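Local coordinates for CRISPR-associated endonuclease Cas1 (Thermotoga maritima, PDB 4XTK), which probably acts as a metal-dependent endonuclease on double-stranded DNA in CRISPR adaptive immunity, working as a homodimer that assembles with Cas2, at residues 308-311 / 312-316; 205-208 / 209-212; 110-113 / 114-118. One frame throughout, in Å; residues are numbered along the deposited sequence.

Contact 1. Residues 308-311 / 312-316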
ATOM      1  N   GLU E 308      -2.885  16.330 -14.086  1.00 44.33           N
ATOM      2  CA  GLU E 308      -2.686  17.157 -12.904  1.00 42.43           C
ATOM      3  C   GLU E 308      -1.919  16.387 -11.833  1.00 44.53           C
ATOM      4  O   GLU E 308      -1.071  16.946 -11.132  1.00 47.22           O
ATOM      5  CB  GLU E 308      -4.030  17.642 -12.355  1.00 40.43           C
ATOM      6  CG  GLU E 308      -3.908  18.749 -11.328  1.00 56.56           C
ATOM      7  CD  GLU E 308      -3.274  20.006 -11.898  1.00 69.33           C
ATOM      8  OE1 GLU E 308      -3.437  20.263 -13.111  1.00 74.75           O
ATOM      9  OE2 GLU E 308      -2.623  20.743 -11.126  1.00 71.24           O
ATOM     10  N   LEU E 309      -2.218  15.099 -11.724  1.00 42.98           N
ATOM     11  CA  LEU E 309      -1.507  14.225 -10.806  1.00 41.48           C
ATOM     12  C   LEU E 309      -0.043  14.095 -11.205  1.00 45.98           C
ATOM     13  O   LEU E 309       0.848  14.106 -10.351  1.00 41.38           O
ATOM     14  CB  LEU E 309      -2.165  12.854 -10.772  1.00 46.32           C
ATOM     15  CG  LEU E 309      -3.571  12.843 -10.188  1.00 50.07           C
ATOM     16  CD1 LEU E 309      -4.153  11.446 -10.308  1.00 39.95           C
ATOM     17  CD2 LEU E 309      -3.556  13.332  -8.736  1.00 28.09           C
ATOM     18  N   HIS E 310       0.203  13.980 -12.505  1.00 35.51           N
ATOM     19  CA  HIS E 310       1.566  13.866 -12.993  1.00 50.19           C
ATOM     20  C   HIS E 310       2.323  15.173 -12.774  1.00 53.30           C
ATOM     21  O   HIS E 310       3.537  15.169 -12.574  1.00 53.94           O
ATOM     22  CB  HIS E 310       1.590  13.482 -14.473  1.00 46.90           C
ATOM     23  CG  HIS E 310       2.961  13.170 -14.988  1.00 61.00           C
ATOM     24  ND1 HIS E 310       3.739  12.160 -14.464  1.00 65.20           N
ATOM     25  CD2 HIS E 310       3.698  13.745 -15.965  1.00 65.92           C
ATOM     26  CE1 HIS E 310       4.893  12.121 -15.105  1.00 68.23           C
ATOM     27  NE2 HIS E 310       4.895  13.070 -16.021  1.00 70.46           N
ATOM     28  N   LYS E 311       1.596  16.287 -12.815  1.00 54.87           N
ATOM     29  CA  LYS E 311       2.176  17.604 -12.563  1.00 54.01           C
ATOM     30  C   LYS E 311       2.662  17.706 -11.128  1.00 48.65           C
ATOM     31  O   LYS E 311       3.697  18.300 -10.847  1.00 48.56           O
ATOM     32  CB  LYS E 311       1.160  18.713 -12.840  1.00 55.65           C
ATOM     33  CG  LYS E 311       1.496  19.601 -14.026  1.00 64.05           C
ATOM     34  CD  LYS E 311       0.402  20.647 -14.255  1.00 74.70           C
ATOM     35  CE  LYS E 311      -0.642  20.171 -15.266  1.00 76.41           C
ATOM     36  NZ  LYS E 311      -0.065  19.904 -16.617  1.00 80.95           N
ATOM     37  N   LEU E 312       1.894  17.129 -10.216  1.00 47.04           N
ATOM     38  CA  LEU E 312       2.263  17.140  -8.815  1.00 46.52           C
ATOM     39  C   LEU E 312       3.468  16.235  -8.595  1.00 48.95           C
ATOM     40  O   LEU E 312       4.362  16.557  -7.811  1.00 51.94           O
ATOM     41  CB  LEU E 312       1.090  16.696  -7.942  1.00 40.42           C
ATOM     42  CG  LEU E 312       1.383  16.679  -6.443  1.00 41.70           C
ATOM     43  CD1 LEU E 312       1.817  18.069  -5.969  1.00 39.39           C
ATOM     44  CD2 LEU E 312       0.177  16.165  -5.664  1.00 31.57           C
ATOM     45  N   GLU E 313       3.480  15.104  -9.296  1.00 40.42           N
ATOM     46  CA  GLU E 313       4.591  14.161  -9.227  1.00 36.01           C
ATOM     47  C   GLU E 313       5.898  14.828  -9.640  1.00 48.66           C
ATOM     48  O   GLU E 313       6.927  14.700  -8.964  1.00 52.58           O
ATOM     49  CB  GLU E 313       4.327  12.944 -10.119  1.00 39.67           C
ATOM     50  CG  GLU E 313       3.347  11.938  -9.531  1.00 48.07           C
ATOM     51  CD  GLU E 313       3.145  10.728 -10.424  1.00 60.82           C
ATOM     52  OE1 GLU E 313       2.925  10.914 -11.641  1.00 74.72           O
ATOM     53  OE2 GLU E 313       3.208   9.590  -9.911  1.00 61.50           O
ATOM     54  N   LYS E 314       5.850  15.546 -10.752  1.00 49.24           N
ATOM     55  CA  LYS E 314       7.041  16.202 -11.250  1.00 48.22           C
ATOM     56  C   LYS E 314       7.479  17.299 -10.292  1.00 53.33           C
ATOM     57  O   LYS E 314       8.670  17.452 -10.027  1.00 51.14           O
ATOM     58  CB  LYS E 314       6.806  16.743 -12.661  1.00 45.08           C
ATOM     59  CG  LYS E 314       6.861  15.642 -13.712  1.00 46.20           C
ATOM     60  CD  LYS E 314       6.730  16.171 -15.130  1.00 62.73           C
ATOM     61  CE  LYS E 314       5.447  16.951 -15.336  1.00 62.42           C
ATOM     62  NZ  LYS E 314       5.244  17.217 -16.785  1.00 70.28           N
ATOM     63  N   HIS E 315       6.515  18.033  -9.747  1.00 53.75           N
ATOM     64  CA  HIS E 315       6.815  19.068  -8.763  1.00 56.73           C
ATOM     65  C   HIS E 315       7.537  18.494  -7.544  1.00 57.22           C
ATOM     66  O   HIS E 315       8.544  19.046  -7.090  1.00 59.43           O
ATOM     67  CB  HIS E 315       5.534  19.771  -8.321  1.00 54.37           C
ATOM     68  CG  HIS E 315       5.730  20.717  -7.177  1.00 54.44           C
ATOM     69  ND1 HIS E 315       6.271  21.976  -7.333  1.00 52.96           N
ATOM     70  CD2 HIS E 315       5.463  20.583  -5.854  1.00 47.63           C
ATOM     71  CE1 HIS E 315       6.319  22.579  -6.159  1.00 53.59           C
ATOM     72  NE2 HIS E 315       5.832  21.755  -5.247  1.00 48.21           N
ATOM     73  N   LEU E 316       7.025  17.381  -7.028  1.00 47.09           N
ATOM     74  CA  LEU E 316       7.573  16.785  -5.815  1.00 44.20           C
ATOM     75  C   LEU E 316       9.031  16.350  -5.971  1.00 52.06           C
ATOM     76  O   LEU E 316       9.801  16.427  -5.017  1.00 52.20           O
ATOM     77  CB  LEU E 316       6.720  15.595  -5.373  1.00 39.97           C
ATOM     78  CG  LEU E 316       5.352  15.965  -4.785  1.00 40.22           C
ATOM     79  CD1 LEU E 316       4.525  14.745  -4.536  1.00 39.20           C
ATOM     80  CD2 LEU E 316       5.485  16.712  -3.506  1.00 34.45           C
TER

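Contact 2. Residues 205-208 / 209-212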
ATOM      1  N   LEU E 205      -9.316   9.465  -6.406  1.00 29.61           N
ATOM      2  CA  LEU E 205      -8.659   8.484  -5.542  1.00 38.20           C
ATOM      3  C   LEU E 205      -8.139   7.265  -6.304  1.00 44.40           C
ATOM      4  O   LEU E 205      -6.995   6.844  -6.114  1.00 50.02           O
ATOM      5  CB  LEU E 205      -9.609   8.019  -4.441  1.00 35.23           C
ATOM      6  CG  LEU E 205      -8.999   7.014  -3.466  1.00 35.02           C
ATOM      7  CD1 LEU E 205      -7.713   7.573  -2.868  1.00 31.25           C
ATOM      8  CD2 LEU E 205      -9.985   6.643  -2.372  1.00 32.18           C
ATOM      9  N   SER E 206      -8.976   6.695  -7.164  1.00 39.00           N
ATOM     10  CA  SER E 206      -8.570   5.505  -7.893  1.00 48.34           C
ATOM     11  C   SER E 206      -7.444   5.851  -8.869  1.00 42.09           C
ATOM     12  O   SER E 206      -6.559   5.033  -9.118  1.00 46.15           O
ATOM     13  CB  SER E 206      -9.759   4.866  -8.628  1.00 51.39           C
ATOM     14  OG  SER E 206     -10.225   5.683  -9.685  1.00 65.72           O
ATOM     15  N   LEU E 207      -7.469   7.068  -9.403  1.00 39.98           N
ATOM     16  CA  LEU E 207      -6.429   7.493 -10.330  1.00 39.98           C
ATOM     17  C   LEU E 207      -5.098   7.730  -9.612  1.00 40.59           C
ATOM     18  O   LEU E 207      -4.031   7.488 -10.178  1.00 44.53           O
ATOM     19  CB  LEU E 207      -6.863   8.749 -11.093  1.00 31.00           C
ATOM     20  CG  LEU E 207      -7.956   8.503 -12.143  1.00 44.80           C
ATOM     21  CD1 LEU E 207      -8.302   9.779 -12.892  1.00 40.39           C
ATOM     22  CD2 LEU E 207      -7.574   7.384 -13.126  1.00 34.76           C
ATOM     23  N   ILE E 208      -5.164   8.196  -8.366  1.00 33.48           N
ATOM     24  CA  ILE E 208      -3.961   8.385  -7.567  1.00 30.88           C
ATOM     25  C   ILE E 208      -3.294   7.029  -7.307  1.00 37.27           C
ATOM     26  O   ILE E 208      -2.072   6.898  -7.377  1.00 37.04           O
ATOM     27  CB  ILE E 208      -4.267   9.098  -6.230  1.00 32.39           C
ATOM     28  CG1 ILE E 208      -4.680  10.557  -6.475  1.00 30.71           C
ATOM     29  CG2 ILE E 208      -3.048   9.067  -5.310  1.00 29.91           C
ATOM     30  CD1 ILE E 208      -5.130  11.297  -5.203  1.00 25.42           C
ATOM     31  N   TYR E 209      -4.106   6.012  -7.036  1.00 33.66           N
ATOM     32  CA  TYR E 209      -3.597   4.659  -6.836  1.00 33.68           C
ATOM     33  C   TYR E 209      -2.903   4.123  -8.085  1.00 39.03           C
ATOM     34  O   TYR E 209      -2.184   3.129  -8.022  1.00 44.52           O
ATOM     35  CB  TYR E 209      -4.724   3.707  -6.436  1.00 34.15           C
ATOM     36  CG  TYR E 209      -5.095   3.723  -4.965  1.00 37.59           C
ATOM     37  CD1 TYR E 209      -4.120   3.688  -3.979  1.00 35.71           C
ATOM     38  CD2 TYR E 209      -6.435   3.752  -4.566  1.00 36.32           C
ATOM     39  CE1 TYR E 209      -4.459   3.690  -2.644  1.00 35.21           C
ATOM     40  CE2 TYR E 209      -6.787   3.754  -3.230  1.00 34.85           C
ATOM     41  CZ  TYR E 209      -5.797   3.723  -2.273  1.00 44.17           C
ATOM     42  OH  TYR E 209      -6.148   3.724  -0.941  1.00 45.95           O
ATOM     43  N   GLN E 210      -3.129   4.768  -9.222  1.00 42.78           N
ATOM     44  CA  GLN E 210      -2.461   4.372 -10.456  1.00 41.64           C
ATOM     45  C   GLN E 210      -1.189   5.185 -10.650  1.00 46.29           C
ATOM     46  O   GLN E 210      -0.550   5.096 -11.692  1.00 52.54           O
ATOM     47  CB  GLN E 210      -3.388   4.529 -11.664  1.00 36.88           C
ATOM     48  CG  GLN E 210      -4.703   3.769 -11.527  1.00 48.23           C
ATOM     49  CD  GLN E 210      -5.620   3.937 -12.724  1.00 48.41           C
ATOM     50  OE1 GLN E 210      -5.252   4.550 -13.728  1.00 48.09           O
ATOM     51  NE2 GLN E 210      -6.835   3.419 -12.609  1.00 53.46           N
ATOM     52  N   THR E 211      -0.843   5.992  -9.651  1.00 41.18           N
ATOM     53  CA  THR E 211       0.385   6.797  -9.680  1.00 42.71           C
ATOM     54  C   THR E 211       1.375   6.412  -8.584  1.00 40.08           C
ATOM     55  O   THR E 211       1.199   5.414  -7.882  1.00 42.05           O
ATOM     56  CB  THR E 211       0.113   8.309  -9.523  1.00 40.12           C
ATOM     57  OG1 THR E 211      -0.275   8.589  -8.171  1.00 36.24           O
ATOM     58  CG2 THR E 211      -0.956   8.778 -10.499  1.00 32.29           C
ATOM     59  N   HIS E 212       2.431   7.209  -8.470  1.00 34.58           N
ATOM     60  CA  HIS E 212       3.445   7.026  -7.439  1.00 36.04           C
ATOM     61  C   HIS E 212       3.133   7.870  -6.207  1.00 39.80           C
ATOM     62  O   HIS E 212       3.923   7.912  -5.259  1.00 35.65           O
ATOM     63  CB  HIS E 212       4.830   7.390  -7.977  1.00 36.22           C
ATOM     64  CG  HIS E 212       5.305   6.500  -9.079  1.00 37.53           C
ATOM     65  ND1 HIS E 212       6.029   6.971 -10.152  1.00 46.42           N
ATOM     66  CD2 HIS E 212       5.170   5.167  -9.274  1.00 40.51           C
ATOM     67  CE1 HIS E 212       6.313   5.969 -10.968  1.00 45.25           C
ATOM     68  NE2 HIS E 212       5.803   4.863 -10.457  1.00 43.98           N
TER

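Contact 3. Residues 110-113 / 114-118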
ATOM      1  N   ALA E 110      -0.375  24.113  -2.175  1.00 46.84           N
ATOM      2  CA  ALA E 110      -1.743  24.504  -1.859  1.00 45.79           C
ATOM      3  C   ALA E 110      -2.169  25.725  -2.670  1.00 51.22           C
ATOM      4  O   ALA E 110      -3.308  25.815  -3.124  1.00 49.01           O
ATOM      5  CB  ALA E 110      -1.886  24.779  -0.368  1.00 39.85           C
ATOM      6  N   ARG E 111      -1.242  26.658  -2.852  1.00 51.81           N
ATOM      7  CA  ARG E 111      -1.515  27.878  -3.598  1.00 49.49           C
ATOM      8  C   ARG E 111      -1.752  27.555  -5.069  1.00 54.91           C
ATOM      9  O   ARG E 111      -2.464  28.278  -5.765  1.00 66.71           O
ATOM     10  CB  ARG E 111      -0.359  28.867  -3.442  1.00 52.11           C
ATOM     11  CG  ARG E 111      -0.745  30.306  -3.637  1.00 58.23           C
ATOM     12  CD  ARG E 111       0.468  31.201  -3.534  1.00 67.81           C
ATOM     13  NE  ARG E 111       0.861  31.457  -2.154  1.00 78.70           N
ATOM     14  CZ  ARG E 111       0.305  32.391  -1.392  1.00 83.00           C
ATOM     15  NH1 ARG E 111      -0.681  33.129  -1.875  1.00 90.41           N
ATOM     16  NH2 ARG E 111       0.720  32.580  -0.147  1.00 81.38           N
ATOM     17  N   GLU E 112      -1.155  26.460  -5.532  1.00 50.09           N
ATOM     18  CA  GLU E 112      -1.361  25.964  -6.892  1.00 48.11           C
ATOM     19  C   GLU E 112      -2.778  25.423  -7.065  1.00 48.71           C
ATOM     20  O   GLU E 112      -3.446  25.714  -8.058  1.00 51.03           O
ATOM     21  CB  GLU E 112      -0.337  24.872  -7.225  1.00 55.75           C
ATOM     22  CG  GLU E 112      -0.606  24.102  -8.517  1.00 65.04           C
ATOM     23  CD  GLU E 112      -0.382  24.935  -9.767  1.00 80.36           C
ATOM     24  OE1 GLU E 112       0.198  26.037  -9.663  1.00 87.62           O
ATOM     25  OE2 GLU E 112      -0.780  24.477 -10.861  1.00 86.60           O
ATOM     26  N   ILE E 113      -3.215  24.627  -6.092  1.00 41.23           N
ATOM     27  CA  ILE E 113      -4.567  24.085  -6.066  1.00 39.77           C
ATOM     28  C   ILE E 113      -5.596  25.205  -6.147  1.00 45.04           C
ATOM     29  O   ILE E 113      -6.469  25.206  -7.010  1.00 56.76           O
ATOM     30  CB  ILE E 113      -4.821  23.270  -4.785  1.00 39.76           C
ATOM     31  CG1 ILE E 113      -3.817  22.125  -4.661  1.00 40.01           C
ATOM     32  CG2 ILE E 113      -6.240  22.732  -4.761  1.00 39.54           C
ATOM     33  CD1 ILE E 113      -4.020  21.053  -5.667  1.00 36.67           C
ATOM     34  N   VAL E 114      -5.466  26.166  -5.243  1.00 44.75           N
ATOM     35  CA  VAL E 114      -6.405  27.269  -5.143  1.00 43.83           C
ATOM     36  C   VAL E 114      -6.424  28.101  -6.419  1.00 47.94           C
ATOM     37  O   VAL E 114      -7.490  28.440  -6.930  1.00 49.15           O
ATOM     38  CB  VAL E 114      -6.061  28.171  -3.937  1.00 43.74           C
ATOM     39  CG1 VAL E 114      -6.896  29.446  -3.956  1.00 43.28           C
ATOM     40  CG2 VAL E 114      -6.268  27.405  -2.642  1.00 40.85           C
ATOM     41  N   SER E 115      -5.238  28.414  -6.932  1.00 48.24           N
ATOM     42  CA  SER E 115      -5.103  29.221  -8.141  1.00 47.00           C
ATOM     43  C   SER E 115      -5.868  28.604  -9.313  1.00 54.59           C
ATOM     44  O   SER E 115      -6.624  29.288 -10.004  1.00 56.38           O
ATOM     45  CB  SER E 115      -3.624  29.384  -8.504  1.00 46.83           C
ATOM     46  OG  SER E 115      -3.459  30.211  -9.639  1.00 62.76           O
ATOM     47  N   ARG E 116      -5.680  27.304  -9.519  1.00 54.34           N
ATOM     48  CA  ARG E 116      -6.321  26.611 -10.627  1.00 53.49           C
ATOM     49  C   ARG E 116      -7.818  26.443 -10.380  1.00 51.15           C
ATOM     50  O   ARG E 116      -8.623  26.625 -11.295  1.00 50.28           O
ATOM     51  CB  ARG E 116      -5.653  25.253 -10.862  1.00 60.16           C
ATOM     52  CG  ARG E 116      -4.191  25.344 -11.312  1.00 68.66           C
ATOM     53  CD  ARG E 116      -4.067  25.353 -12.837  1.00 80.92           C
ATOM     54  NE  ARG E 116      -4.753  24.214 -13.444  1.00 90.07           N
ATOM     55  CZ  ARG E 116      -5.834  24.311 -14.213  1.00 96.78           C
ATOM     56  NH1 ARG E 116      -6.354  25.502 -14.483  1.00 99.34           N
ATOM     57  NH2 ARG E 116      -6.396  23.218 -14.715  1.00 97.77           N
ATOM     58  N   SER E 117      -8.186  26.105  -9.146  1.00 45.48           N
ATOM     59  CA  SER E 117      -9.594  26.012  -8.760  1.00 49.90           C
ATOM     60  C   SER E 117     -10.355  27.298  -9.076  1.00 58.09           C
ATOM     61  O   SER E 117     -11.483  27.261  -9.572  1.00 48.19           O
ATOM     62  CB  SER E 117      -9.729  25.697  -7.268  1.00 46.18           C
ATOM     63  OG  SER E 117      -9.455  24.334  -7.006  1.00 49.96           O
ATOM     64  N   PHE E 118      -9.730  28.433  -8.784  1.00 53.02           N
ATOM     65  CA  PHE E 118     -10.364  29.721  -9.018  1.00 50.57           C
ATOM     66  C   PHE E 118     -10.528  29.983 -10.505  1.00 49.81           C
ATOM     67  O   PHE E 118     -11.568  30.466 -10.945  1.00 51.13           O
ATOM     68  CB  PHE E 118      -9.561  30.859  -8.374  1.00 53.33           C
ATOM     69  CG  PHE E 118      -9.728  30.960  -6.883  1.00 60.56           C
ATOM     70  CD1 PHE E 118     -10.434  30.001  -6.181  1.00 62.00           C
ATOM     71  CD2 PHE E 118      -9.192  32.022  -6.186  1.00 63.80           C
ATOM     72  CE1 PHE E 118     -10.588  30.092  -4.810  1.00 56.89           C
ATOM     73  CE2 PHE E 118      -9.345  32.116  -4.816  1.00 62.36           C
ATOM     74  CZ  PHE E 118     -10.046  31.150  -4.131  1.00 54.54           C
TER

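Contact 1. Residues 308-311 / 312-316
Lys-314 N donates to His-310 O over 3.0 Å, and the i to i+4 bonds just before and after it, from Glu-313 N to Leu-309 O and from His-315 N to Lys-311 O, are as short. On this alpha-helical backbone the side chain of His-310 is met by two residues. Its ND1 gives a proton to Glu-313 OE1 at 3.2 Å, a nearly straight bond that lies close to the ring plane and reaches the oxygen almost along its C-O axis. Ring and carboxylate are turned 76° apart. The other carboxylate oxygen, OE2, bonds to the backbone of His-212, so each oxygen has a partner and the group is fixed in rotation. Lys-314 comes over one face of the imidazole: CG stands 4.3 Å from the ring centroid in a CH-pi contact, offset toward the rim, and a bend at chi3 (-58°) carries CE to 3.7 Å from His-310 CD2. Its ammonium continues to Gln-320 OE1. Helix 301-316 is amphipathic here: Leu-309 packs on Leu-207 of helix 188-208 and on Ile-234 of helix 230-252, while Leu-312 reaches Leu-230 of helix 230-252 and Ile-109 of helix 103-127.

Contact 2. Residues 205-208 / 209-212
The ring of Tyr-209 lies beside the side chain of Leu-205, both pointing the same way, with CE2 of the tyrosine 3.9 Å from Leu-205 CD1. The backbone of the preceding turn, Leu-205 O, Ser-206 CA and Ile-208 C, approaches this ring obliquely. Tyr-77 meets it with ring planes about 35° apart, and Arg-84 of the second subunit packs on it, so this tyrosine takes part in the dimer contact. The second flat group is the amide of Gln-210. Its chain, extended beyond CG, crosses Leu-207 at a slant and places OE1 3.7 Å from the methyl CD2; on the way CG passes 3.3 Å from Ser-206 O. The amide nitrogen NE2 makes a weak hydrogen bond to Gly-75 O.

Past Ile-208 the chain leaves helix 188-208. Tyr-209 N still bonds to Leu-205 O in the i to i+4 pattern, but Gln-210 N turns back to Leu-207 O, three residues away, at 3.0 Å. A type I beta turn from Ile-208 to Thr-211 follows, closed by Thr-211 N on Ile-208 O. The same carbonyl is gripped a second time by Thr-211 OG1, 2.6 Å from Ile-208 O. The hydroxyl reaches it because chi1 of 72° sets OG1 between the backbone N and the carbonyl carbon, while CG2 swings toward Leu-207 O.

The two donors on Ile-208 O use different directions: the hydroxyl comes in the carbonyl plane on a lone pair, the amide from above that plane. Since OG1 spends its proton there and also accepts from Leu-213 N, its rotation is settled, and one hydroxyl closes the turn back on Ile-208 O and joins its end to Leu-213 just beyond.

Contact 3. Residues 110-113 / 114-118
Ala-110 O receives Val-114 N at 3.0 Å with an almost straight N-H, and Val-114 CG2 lies against the same carbonyl oxygen at 3.4 Å. Arg-111 accepts Ser-115 N through its carbonyl, and CB of that serine sits 3.2 Å from Arg-111 O; the arginine side chain reaches outward from the helix, where NH2 bonds to Ala-145 O. Both segments belong to helix 103-127, a central piece of the helical part of Cas1 that carries the presumed metal site.

Glu-112 bonds Arg-116 N through its carbonyl, and the two side chains run side by side. A bend at chi2 of 70° brings Glu-112 OE2 over the aliphatic part of the arginine, 3.5 Å from Arg-116 CG, while the NE of that arginine stays 4.7 Å from OE2. Any attraction between these charges would have to act across that gap; Arg-116 NH1 makes a weak hydrogen bond to Asn-120 OD1. Ile-113 O takes Ser-117 N at 2.9 Å, nearly straight, with Ser-117 OG also 3.1 Å from Ile-113 O. This serine touches Glu-155 and Glu-236, probable manganese ligands, and Ile-113 packs on Leu-237 and Leu-220.

How the contacts relate
Contact 1 touches both of the others. Toward contact 2, Glu-313 OE2 lies 2.9 Å from His-212 N in a probable hydrogen bond, and Leu-309 CD2 packs 3.8 Å from Ile-208 CG1. Toward contact 3 the approach is through charges: Glu-308 OE2 is 4.2 Å from Glu-112 OE2, and Glu-308 OE1 equally far from Arg-116 NE, which may offset the like charges. Contacts 2 and 3 do not touch, their nearest atoms about 10 Å apart. Contact 3 borders the probable manganese site: the side chain of Ser-117 is about 3 Å from that of Glu-236 and about 4 Å from that of Glu-155. From the Glu-236 side chain, that of Glu-308 is about 9 Å away and that of Ile-208 about 11 Å.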